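Local coordinates for protein adenylate kinase (Schistosoma mansoni, PDB 3UMF) that catalyses, as an adenylate kinase, the reversible transfer of a phosphoryl group between adenine nucleotides, turning ATP and AMP into two ADP, at residues A29-S40 with C131-V141; Q187-D195 with K206-F214. One frame throughout, in Å; residues are numbered along the deposited sequence.

Contact 1 (A29-S40 with C131-V141); sequences AKVIFVLGGPGS and CPCLCVINFDV
The ring of F33 offers a face to C133, whose CB sits over it 3.9 Å from the ring centroid and 27° off the normal, a CH-pi contact displaced toward the rim near CE2. With chi1 at 76°, C133 SG lies between its own backbone N and carbonyl carbon, and the sulfur reaches the same ring only obliquely. V136 CG2 fills the corner at the edge of that ring, against F33 CB. On the other side of the sheet, I32 and I137 slant across each other, I32 CG2 lodging against I137 CD1 at 3.6 Å. Next along, V34 CG1 meets the F139 ring edge-on, in its plane, 3.7 Å from F139 CE2, while I137 CG2 lies over one face of that ring. Strands 30-35 and 135-140 run nearly parallel, 21° apart, with bridges from I32-C135 to L35-N138, which puts I32 and V34 on the same side as C135 and I137, and F33 and L35 with V136 and N138. L35 N bonds almost straight to I137 O, at 2.9 Å. Toward the loop that follows strand 30-35, a water accepts from G37 N and donates to F139 O, and S40 CB packs on F139 O at 3.4 Å. G36 to S40 (GGPGS) open the glycine-rich P-loop, the phosphate-binding element of this kinase family; S40 OG donates to G37 O (2.8 Å) across the type II turn. The pair lies mid-sheet, between strands 110-114 and 191-195; F126 meets F33 edge-to-face, and helix 179-186 packs on the F33, L35 and N138 side through I182 and Y185.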
loop_
_atom_site.group_PDB
_atom_site.type_symbol
_atom_site.label_atom_id
_atom_site.label_comp_id
_atom_site.label_asym_id
_atom_site.label_seq_id
_atom_site.Cartn_x
_atom_site.Cartn_y
_atom_site.Cartn_z
ATOM N N ALA A 29 7.431 16.225 -1.133
ATOM C CA ALA A 29 6.671 14.979 -1.252
ATOM C C ALA A 29 5.748 14.676 -0.073
ATOM O O ALA A 29 6.153 14.747 1.089
ATOM C CB ALA A 29 7.612 13.800 -1.487
ATOM N N LYS A 30 4.500 14.342 -0.396
ATOM C CA LYS A 30 3.518 13.882 0.580
ATOM C C LYS A 30 3.186 12.426 0.288
ATOM O O LYS A 30 2.604 12.112 -0.750
ATOM C CB LYS A 30 2.252 14.732 0.492
ATOM C CG LYS A 30 2.435 16.172 0.937
ATOM C CD LYS A 30 1.351 17.052 0.347
ATOM C CE LYS A 30 0.908 18.129 1.319
ATOM N NZ LYS A 30 -0.492 18.553 1.034
ATOM N N VAL A 31 3.554 11.541 1.208
ATOM C CA VAL A 31 3.422 10.107 0.981
ATOM C C VAL A 31 2.286 9.491 1.785
ATOM O O VAL A 31 2.220 9.637 3.008
ATOM C CB VAL A 31 4.732 9.366 1.313
ATOM C CG1 VAL A 31 4.533 7.860 1.250
ATOM C CG2 VAL A 31 5.835 9.807 0.366
ATOM N N ILE A 32 1.389 8.804 1.089
ATOM C CA ILE A 32 0.266 8.139 1.728
ATOM C C ILE A 32 0.406 6.627 1.606
ATOM O O ILE A 32 0.252 6.062 0.520
ATOM C CB ILE A 32 -1.063 8.576 1.085
ATOM C CG1 ILE A 32 -1.229 10.094 1.199
ATOM C CG2 ILE A 32 -2.237 7.853 1.730
ATOM C CD1 ILE A 32 -2.310 10.654 0.305
ATOM N N PHE A 33 0.714 5.972 2.717
ATOM C CA PHE A 33 0.745 4.517 2.754
ATOM C C PHE A 33 -0.692 3.988 2.725
ATOM O O PHE A 33 -1.563 4.513 3.419
ATOM C CB PHE A 33 1.453 4.034 4.022
ATOM C CG PHE A 33 2.937 4.320 4.046
ATOM C CD1 PHE A 33 3.673 4.392 2.873
ATOM C CD2 PHE A 33 3.599 4.505 5.254
ATOM C CE1 PHE A 33 5.038 4.644 2.907
ATOM C CE2 PHE A 33 4.963 4.755 5.292
ATOM C CZ PHE A 33 5.681 4.827 4.115
ATOM N N VAL A 34 -0.941 2.959 1.922
ATOM C CA VAL A 34 -2.271 2.354 1.855
ATOM C C VAL A 34 -2.230 0.866 2.202
ATOM O O VAL A 34 -1.512 0.083 1.570
ATOM C CB VAL A 34 -2.923 2.555 0.468
ATOM C CG1 VAL A 34 -4.297 1.898 0.423
ATOM C CG2 VAL A 34 -3.034 4.036 0.150
ATOM N N LEU A 35 -3.004 0.487 3.214
ATOM C CA LEU A 35 -3.074 -0.900 3.661
ATOM C C LEU A 35 -4.485 -1.462 3.529
ATOM O O LEU A 35 -5.468 -0.751 3.735
ATOM C CB LEU A 35 -2.615 -1.014 5.120
ATOM C CG LEU A 35 -1.107 -0.937 5.374
ATOM C CD1 LEU A 35 -0.814 -1.131 6.853
ATOM C CD2 LEU A 35 -0.374 -1.978 4.538
ATOM N N GLY A 36 -4.577 -2.742 3.187
ATOM C CA GLY A 36 -5.858 -3.408 3.063
ATOM C C GLY A 36 -5.705 -4.861 2.664
ATOM O O GLY A 36 -5.049 -5.178 1.669
ATOM N N GLY A 37 -6.312 -5.751 3.444
ATOM C CA GLY A 37 -6.227 -7.173 3.174
ATOM C C GLY A 37 -7.372 -7.649 2.306
ATOM O O GLY A 37 -8.034 -6.840 1.654
ATOM N N PRO A 38 -7.611 -8.972 2.288
ATOM C CA PRO A 38 -8.703 -9.565 1.505
ATOM C C PRO A 38 -10.053 -8.991 1.934
ATOM O O PRO A 38 -10.327 -8.918 3.134
ATOM C CB PRO A 38 -8.626 -11.052 1.869
ATOM C CG PRO A 38 -7.207 -11.262 2.324
ATOM C CD PRO A 38 -6.831 -9.988 3.019
ATOM N N GLY A 39 -10.867 -8.567 0.973
ATOM C CA GLY A 39 -12.176 -8.010 1.272
ATOM C C GLY A 39 -12.207 -6.517 1.554
ATOM O O GLY A 39 -13.284 -5.940 1.709
ATOM N N SER A 40 -11.037 -5.884 1.621
ATOM C CA SER A 40 -10.954 -4.460 1.947
ATOM C C SER A 40 -11.451 -3.556 0.821
ATOM O O SER A 40 -11.995 -2.480 1.073
ATOM C CB SER A 40 -9.516 -4.073 2.303
ATOM O OG SER A 40 -8.671 -4.173 1.170
ATOM N N CYS A 131 11.492 9.603 2.752
ATOM C CA CYS A 131 10.871 10.714 3.466
ATOM C C CYS A 131 9.769 10.196 4.386
ATOM O O CYS A 131 9.189 9.141 4.126
ATOM C CB CYS A 131 10.313 11.754 2.489
ATOM S SG CYS A 131 8.966 11.170 1.451
ATOM N N PRO A 132 9.490 10.930 5.478
ATOM C CA PRO A 132 8.415 10.536 6.398
ATOM C C PRO A 132 7.068 10.538 5.687
ATOM O O PRO A 132 6.847 11.362 4.797
ATOM C CB PRO A 132 8.447 11.638 7.461
ATOM C CG PRO A 132 9.839 12.176 7.408
ATOM C CD PRO A 132 10.220 12.116 5.960
ATOM N N CYS A 133 6.179 9.627 6.058
ATOM C CA CYS A 133 4.880 9.578 5.409
ATOM C C CYS A 133 3.965 10.669 5.956
ATOM O O CYS A 133 4.158 11.159 7.071
ATOM C CB CYS A 133 4.236 8.195 5.563
ATOM S SG CYS A 133 3.545 7.844 7.185
ATOM N N LEU A 134 2.988 11.066 5.153
ATOM C CA LEU A 134 1.985 12.018 5.599
ATOM C C LEU A 134 0.982 11.315 6.509
ATOM O O LEU A 134 0.676 11.789 7.603
ATOM C CB LEU A 134 1.273 12.632 4.393
ATOM C CG LEU A 134 0.059 13.511 4.688
ATOM C CD1 LEU A 134 0.456 14.749 5.481
ATOM C CD2 LEU A 134 -0.628 13.896 3.391
ATOM N N CYS A 135 0.485 10.173 6.047
ATOM C CA CYS A 135 -0.457 9.371 6.817
ATOM C C CYS A 135 -0.550 7.958 6.261
ATOM O O CYS A 135 0.028 7.651 5.216
ATOM C CB CYS A 135 -1.846 10.025 6.819
ATOM S SG CYS A 135 -2.636 10.132 5.191
ATOM N N VAL A 136 -1.273 7.106 6.977
ATOM C CA VAL A 136 -1.547 5.753 6.532
ATOM C C VAL A 136 -3.056 5.570 6.453
ATOM O O VAL A 136 -3.775 5.895 7.397
ATOM C CB VAL A 136 -0.965 4.713 7.515
ATOM C CG1 VAL A 136 -1.288 3.297 7.055
ATOM C CG2 VAL A 136 0.538 4.902 7.661
ATOM N N ILE A 137 -3.540 5.077 5.320
ATOM C CA ILE A 137 -4.950 4.727 5.199
ATOM C C ILE A 137 -5.096 3.229 5.404
ATOM O O ILE A 137 -4.578 2.429 4.620
ATOM C CB ILE A 137 -5.532 5.109 3.822
ATOM C CG1 ILE A 137 -5.236 6.576 3.506
ATOM C CG2 ILE A 137 -7.031 4.864 3.793
ATOM C CD1 ILE A 137 -5.743 7.017 2.148
ATOM N N ASN A 138 -5.784 2.850 6.471
ATOM C CA ASN A 138 -6.047 1.448 6.747
ATOM C C ASN A 138 -7.497 1.116 6.418
ATOM O O ASN A 138 -8.407 1.509 7.147
ATOM C CB ASN A 138 -5.746 1.130 8.218
ATOM C CG ASN A 138 -5.973 -0.333 8.563
ATOM O OD1 ASN A 138 -5.949 -1.204 7.691
ATOM N ND2 ASN A 138 -6.188 -0.610 9.846
ATOM N N PHE A 139 -7.710 0.414 5.307
ATOM C CA PHE A 139 -9.050 -0.019 4.918
ATOM C C PHE A 139 -9.412 -1.286 5.684
ATOM O O PHE A 139 -9.081 -2.398 5.265
ATOM C CB PHE A 139 -9.131 -0.264 3.409
ATOM C CG PHE A 139 -9.088 0.996 2.587
ATOM C CD1 PHE A 139 -10.183 1.842 2.538
ATOM C CD2 PHE A 139 -7.955 1.333 1.859
ATOM C CE1 PHE A 139 -10.150 3.002 1.782
ATOM C CE2 PHE A 139 -7.917 2.492 1.101
ATOM C CZ PHE A 139 -9.016 3.328 1.065
ATOM N N ASP A 140 -10.107 -1.105 6.803
ATOM C CA ASP A 140 -10.323 -2.173 7.767
ATOM C C ASP A 140 -11.653 -2.888 7.570
ATOM O O ASP A 140 -12.703 -2.252 7.472
ATOM C CB ASP A 140 -10.252 -1.600 9.186
ATOM C CG ASP A 140 -10.420 -2.663 10.257
ATOM O OD1 ASP A 140 -9.747 -3.714 10.171
ATOM O OD2 ASP A 140 -11.226 -2.447 11.187
ATOM N N VAL A 141 -11.602 -4.216 7.508
ATOM C CA VAL A 141 -12.814 -5.031 7.520
ATOM C C VAL A 141 -12.660 -6.188 8.503
ATOM O O VAL A 141 -11.559 -6.698 8.705
ATOM C CB VAL A 141 -13.160 -5.592 6.118
ATOM C CG1 VAL A 141 -13.581 -4.471 5.182
ATOM C CG2 VAL A 141 -11.984 -6.372 5.539
HETATM O O HOH W 1 5.166 12.608 3.313
HETATM O O HOH W 2 -7.899 -4.716 5.685
#

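Contact 2 (Q187-D195 with K206-F214); sequences QQNKVITID and KVNHELQKF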
loop_
_atom_site.group_PDB
_atom_site.type_symbol
_atom_site.label_atom_id
_atom_site.label_comp_id
_atom_site.label_asym_id
_atom_site.label_seq_id
_atom_site.Cartn_x
_atom_site.Cartn_y
_atom_site.Cartn_z
ATOM N N GLN A 187 0.136 5.280 17.073
ATOM C CA GLN A 187 0.695 6.016 18.205
ATOM C C GLN A 187 1.143 7.422 17.814
ATOM O O GLN A 187 1.189 8.319 18.655
ATOM C CB GLN A 187 1.871 5.246 18.813
ATOM C CG GLN A 187 1.467 3.992 19.568
ATOM C CD GLN A 187 2.650 3.108 19.911
ATOM O OE1 GLN A 187 3.805 3.518 19.789
ATOM N NE2 GLN A 187 2.367 1.883 20.337
ATOM N N GLN A 188 1.470 7.605 16.538
ATOM C CA GLN A 188 1.915 8.904 16.042
ATOM C C GLN A 188 0.746 9.710 15.500
ATOM O O GLN A 188 0.941 10.791 14.941
ATOM C CB GLN A 188 2.954 8.729 14.934
ATOM C CG GLN A 188 4.136 7.863 15.310
ATOM C CD GLN A 188 5.116 7.709 14.164
ATOM O OE1 GLN A 188 5.452 8.680 13.488
ATOM N NE2 GLN A 188 5.568 6.483 13.931
ATOM N N ASN A 189 -0.460 9.168 15.657
ATOM C CA ASN A 189 -1.676 9.820 15.182
ATOM C C ASN A 189 -1.646 10.030 13.669
ATOM O O ASN A 189 -2.069 11.074 13.172
ATOM C CB ASN A 189 -1.884 11.156 15.911
ATOM C CG ASN A 189 -3.334 11.431 16.232
ATOM O OD1 ASN A 189 -4.066 10.547 16.680
ATOM N ND2 ASN A 189 -3.762 12.667 16.001
ATOM N N LYS A 190 -1.152 9.030 12.938
ATOM C CA LYS A 190 -1.002 9.137 11.484
ATOM C C LYS A 190 -1.804 8.087 10.720
ATOM O O LYS A 190 -1.664 7.965 9.503
ATOM C CB LYS A 190 0.475 9.022 11.086
ATOM C CG LYS A 190 1.289 10.290 11.285
ATOM C CD LYS A 190 2.747 10.043 10.939
ATOM C CE LYS A 190 3.409 11.288 10.376
ATOM N NZ LYS A 190 4.840 11.045 10.042
ATOM N N VAL A 191 -2.637 7.327 11.425
ATOM C CA VAL A 191 -3.438 6.295 10.773
ATOM C C VAL A 191 -4.882 6.737 10.579
ATOM O O VAL A 191 -5.556 7.137 11.530
ATOM C CB VAL A 191 -3.418 4.964 11.565
ATOM C CG1 VAL A 191 -4.360 3.941 10.932
ATOM C CG2 VAL A 191 -2.004 4.416 11.629
ATOM N N ILE A 192 -5.340 6.688 9.333
ATOM C CA ILE A 192 -6.749 6.879 9.029
ATOM C C ILE A 192 -7.406 5.509 8.934
ATOM O O ILE A 192 -7.222 4.786 7.952
ATOM C CB ILE A 192 -6.944 7.633 7.703
ATOM C CG1 ILE A 192 -6.355 9.043 7.804
ATOM C CG2 ILE A 192 -8.416 7.707 7.340
ATOM C CD1 ILE A 192 -6.415 9.817 6.511
ATOM N N THR A 193 -8.153 5.142 9.967
ATOM C CA THR A 193 -8.829 3.852 9.981
ATOM C C THR A 193 -10.188 3.982 9.310
ATOM O O THR A 193 -11.090 4.640 9.833
ATOM C CB THR A 193 -8.979 3.311 11.414
ATOM O OG1 THR A 193 -7.676 3.125 11.981
ATOM C CG2 THR A 193 -9.720 1.979 11.413
ATOM N N ILE A 194 -10.326 3.370 8.139
ATOM C CA ILE A 194 -11.574 3.443 7.398
ATOM C C ILE A 194 -12.384 2.173 7.610
ATOM O O ILE A 194 -11.873 1.066 7.443
ATOM C CB ILE A 194 -11.331 3.651 5.881
ATOM C CG1 ILE A 194 -10.588 4.969 5.637
ATOM C CG2 ILE A 194 -12.652 3.654 5.118
ATOM C CD1 ILE A 194 -11.396 6.211 6.004
ATOM N N ASP A 195 -13.642 2.333 8.006
ATOM C CA ASP A 195 -14.569 1.210 8.074
ATOM C C ASP A 195 -14.983 0.879 6.641
ATOM O O ASP A 195 -15.783 1.591 6.032
ATOM C CB ASP A 195 -15.789 1.585 8.921
ATOM C CG ASP A 195 -16.787 0.444 9.067
ATOM O OD1 ASP A 195 -16.618 -0.617 8.422
ATOM O OD2 ASP A 195 -17.764 0.617 9.824
ATOM N N LYS A 206 -15.917 9.021 2.875
ATOM C CA LYS A 206 -15.286 9.054 4.196
ATOM C C LYS A 206 -13.773 9.255 4.099
ATOM O O LYS A 206 -13.197 10.033 4.862
ATOM C CB LYS A 206 -15.606 7.781 4.985
ATOM C CG LYS A 206 -15.045 7.761 6.403
ATOM C CD LYS A 206 -15.549 8.941 7.225
ATOM C CE LYS A 206 -15.162 8.798 8.695
ATOM N NZ LYS A 206 -15.524 10.001 9.495
ATOM N N VAL A 207 -13.137 8.558 3.159
ATOM C CA VAL A 207 -11.701 8.705 2.935
ATOM C C VAL A 207 -11.334 10.149 2.612
ATOM O O VAL A 207 -10.375 10.694 3.157
ATOM C CB VAL A 207 -11.202 7.790 1.789
ATOM C CG1 VAL A 207 -9.779 8.148 1.402
ATOM C CG2 VAL A 207 -11.286 6.336 2.199
ATOM N N ASN A 208 -12.108 10.770 1.728
ATOM C CA ASN A 208 -11.859 12.157 1.350
ATOM C C ASN A 208 -12.072 13.122 2.509
ATOM O O ASN A 208 -11.382 14.134 2.612
ATOM C CB ASN A 208 -12.724 12.559 0.152
ATOM C CG ASN A 208 -12.349 11.805 -1.109
ATOM O OD1 ASN A 208 -11.239 11.286 -1.228
ATOM N ND2 ASN A 208 -13.271 11.748 -2.060
ATOM N N HIS A 209 -13.029 12.804 3.377
ATOM C CA HIS A 209 -13.298 13.617 4.557
ATOM C C HIS A 209 -12.122 13.559 5.527
ATOM O O HIS A 209 -11.712 14.575 6.086
ATOM C CB HIS A 209 -14.582 13.149 5.250
ATOM C CG HIS A 209 -14.954 13.963 6.450
ATOM N ND1 HIS A 209 -14.626 13.588 7.734
ATOM C CD2 HIS A 209 -15.626 15.133 6.560
ATOM C CE1 HIS A 209 -15.081 14.491 8.584
ATOM N NE2 HIS A 209 -15.691 15.439 7.898
ATOM N N GLU A 210 -11.572 12.365 5.710
ATOM C CA GLU A 210 -10.449 12.179 6.623
ATOM C C GLU A 210 -9.146 12.758 6.069
ATOM O O GLU A 210 -8.358 13.335 6.815
ATOM C CB GLU A 210 -10.290 10.698 6.976
ATOM C CG GLU A 210 -11.475 10.126 7.736
ATOM C CD GLU A 210 -11.761 10.888 9.015
ATOM O OE1 GLU A 210 -10.815 11.104 9.802
ATOM O OE2 GLU A 210 -12.928 11.280 9.236
ATOM N N LEU A 211 -8.930 12.616 4.761
ATOM C CA LEU A 211 -7.731 13.152 4.114
ATOM C C LEU A 211 -7.636 14.674 4.220
ATOM O O LEU A 211 -6.544 15.240 4.154
ATOM C CB LEU A 211 -7.669 12.728 2.647
ATOM C CG LEU A 211 -7.146 11.318 2.369
ATOM C CD1 LEU A 211 -7.270 10.992 0.886
ATOM C CD2 LEU A 211 -5.700 11.188 2.832
ATOM N N GLN A 212 -8.782 15.329 4.375
ATOM C CA GLN A 212 -8.826 16.778 4.543
ATOM C C GLN A 212 -8.083 17.195 5.804
ATOM O O GLN A 212 -7.429 18.234 5.833
ATOM C CB GLN A 212 -10.278 17.256 4.621
ATOM C CG GLN A 212 -10.749 18.040 3.410
ATOM C CD GLN A 212 -12.218 18.407 3.494
ATOM O OE1 GLN A 212 -12.706 18.832 4.542
ATOM N NE2 GLN A 212 -12.933 18.236 2.389
ATOM N N LYS A 213 -8.181 16.368 6.841
ATOM C CA LYS A 213 -7.531 16.645 8.118
ATOM C C LYS A 213 -6.008 16.643 8.002
ATOM O O LYS A 213 -5.317 17.226 8.834
ATOM C CB LYS A 213 -7.987 15.639 9.179
ATOM C CG LYS A 213 -9.498 15.576 9.375
ATOM C CD LYS A 213 -9.865 14.572 10.458
ATOM C CE LYS A 213 -11.367 14.324 10.510
ATOM N NZ LYS A 213 -11.713 13.218 11.450
ATOM N N PHE A 214 -5.486 15.987 6.972
ATOM C CA PHE A 214 -4.044 15.983 6.734
ATOM C C PHE A 214 -3.657 16.978 5.645
ATOM O O PHE A 214 -2.559 16.913 5.093
ATOM C CB PHE A 214 -3.549 14.574 6.394
ATOM C CG PHE A 214 -3.560 13.636 7.572
ATOM C CD1 PHE A 214 -2.454 13.527 8.398
ATOM C CD2 PHE A 214 -4.681 12.878 7.862
ATOM C CE1 PHE A 214 -2.462 12.671 9.489
ATOM C CE2 PHE A 214 -4.697 12.020 8.952
ATOM C CZ PHE A 214 -3.585 11.917 9.765
#
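This is an apolar strand-on-helix contact at the margin of the parallel sheet, where outermost strand 191-195 carries the C-terminal part of helix 200-212 and the residues after it. The short axes approach to 9.4 Å and run nearly antiparallel, at 163°. I192 and I194 supply the strand's side of the interface, both with CB directed at the helix. I192 divides its branches: CG2 meets E210 CB at 3.5 Å, the two side chains passing at a slant, whereas CG1 and CD1 slide past F214 in the opposite direction, CG1 3.6 Å from F214 CE2, and CD1 also reaches L211 CD2. Having chi1 near -63° sets I192 CG1 beside the backbone N, on the side where F214 lies, and leaves CG2 to the helix. Two residues on in the strand, I194 crosses V207, which lies about a turn before E210, at about a right angle, I194 CG1 being 3.8 Å from V207 CG2. Such a return of the chain, strand followed by an antiparallel helix laid on the sheet, is the usual beta-alpha unit of a Rossmann-like nucleotide kinase core. Beyond the strand's start, N189 closes the preceding helix in a Schellman motif, and its O approaches the F214 ring at the edge. Outside the apolar patch, the E210 carboxylate gathers three donors from its own segment. K206 NZ (a salt bridge, 2.9 Å) and H209 ND1 (a hydrogen bond, 3.2 Å) reach E210 OE2 from opposite faces of the carboxylate plane, and K213 NZ makes a second salt bridge to E210 OE1, on the syn side at 2.8 Å. K190 turns its amine elsewhere, to C133 O; V207 also packs on L49 of helix 42-53.

In the fold
Both segments of contact 1 precede both of contact 2 in sequence, yet the contact centres lie only about 9 Å apart, because strands 135-140 and 191-195 are neighbours in one sheet. Probable backbone hydrogen bonds join them: V136 O to I192 N at 2.6 Å and V136 N to K190 O at 2.7 Å. Side chains connect them too, with C135 touching I192 and F214, and F139 touching I194 and V207. Contact 1 is central, about 6 Å between its centre and that of the chain, and runs into the P-loop; contact 2, about 15 Å out by the same measure, packs the C-terminal helix on the sheet's edge.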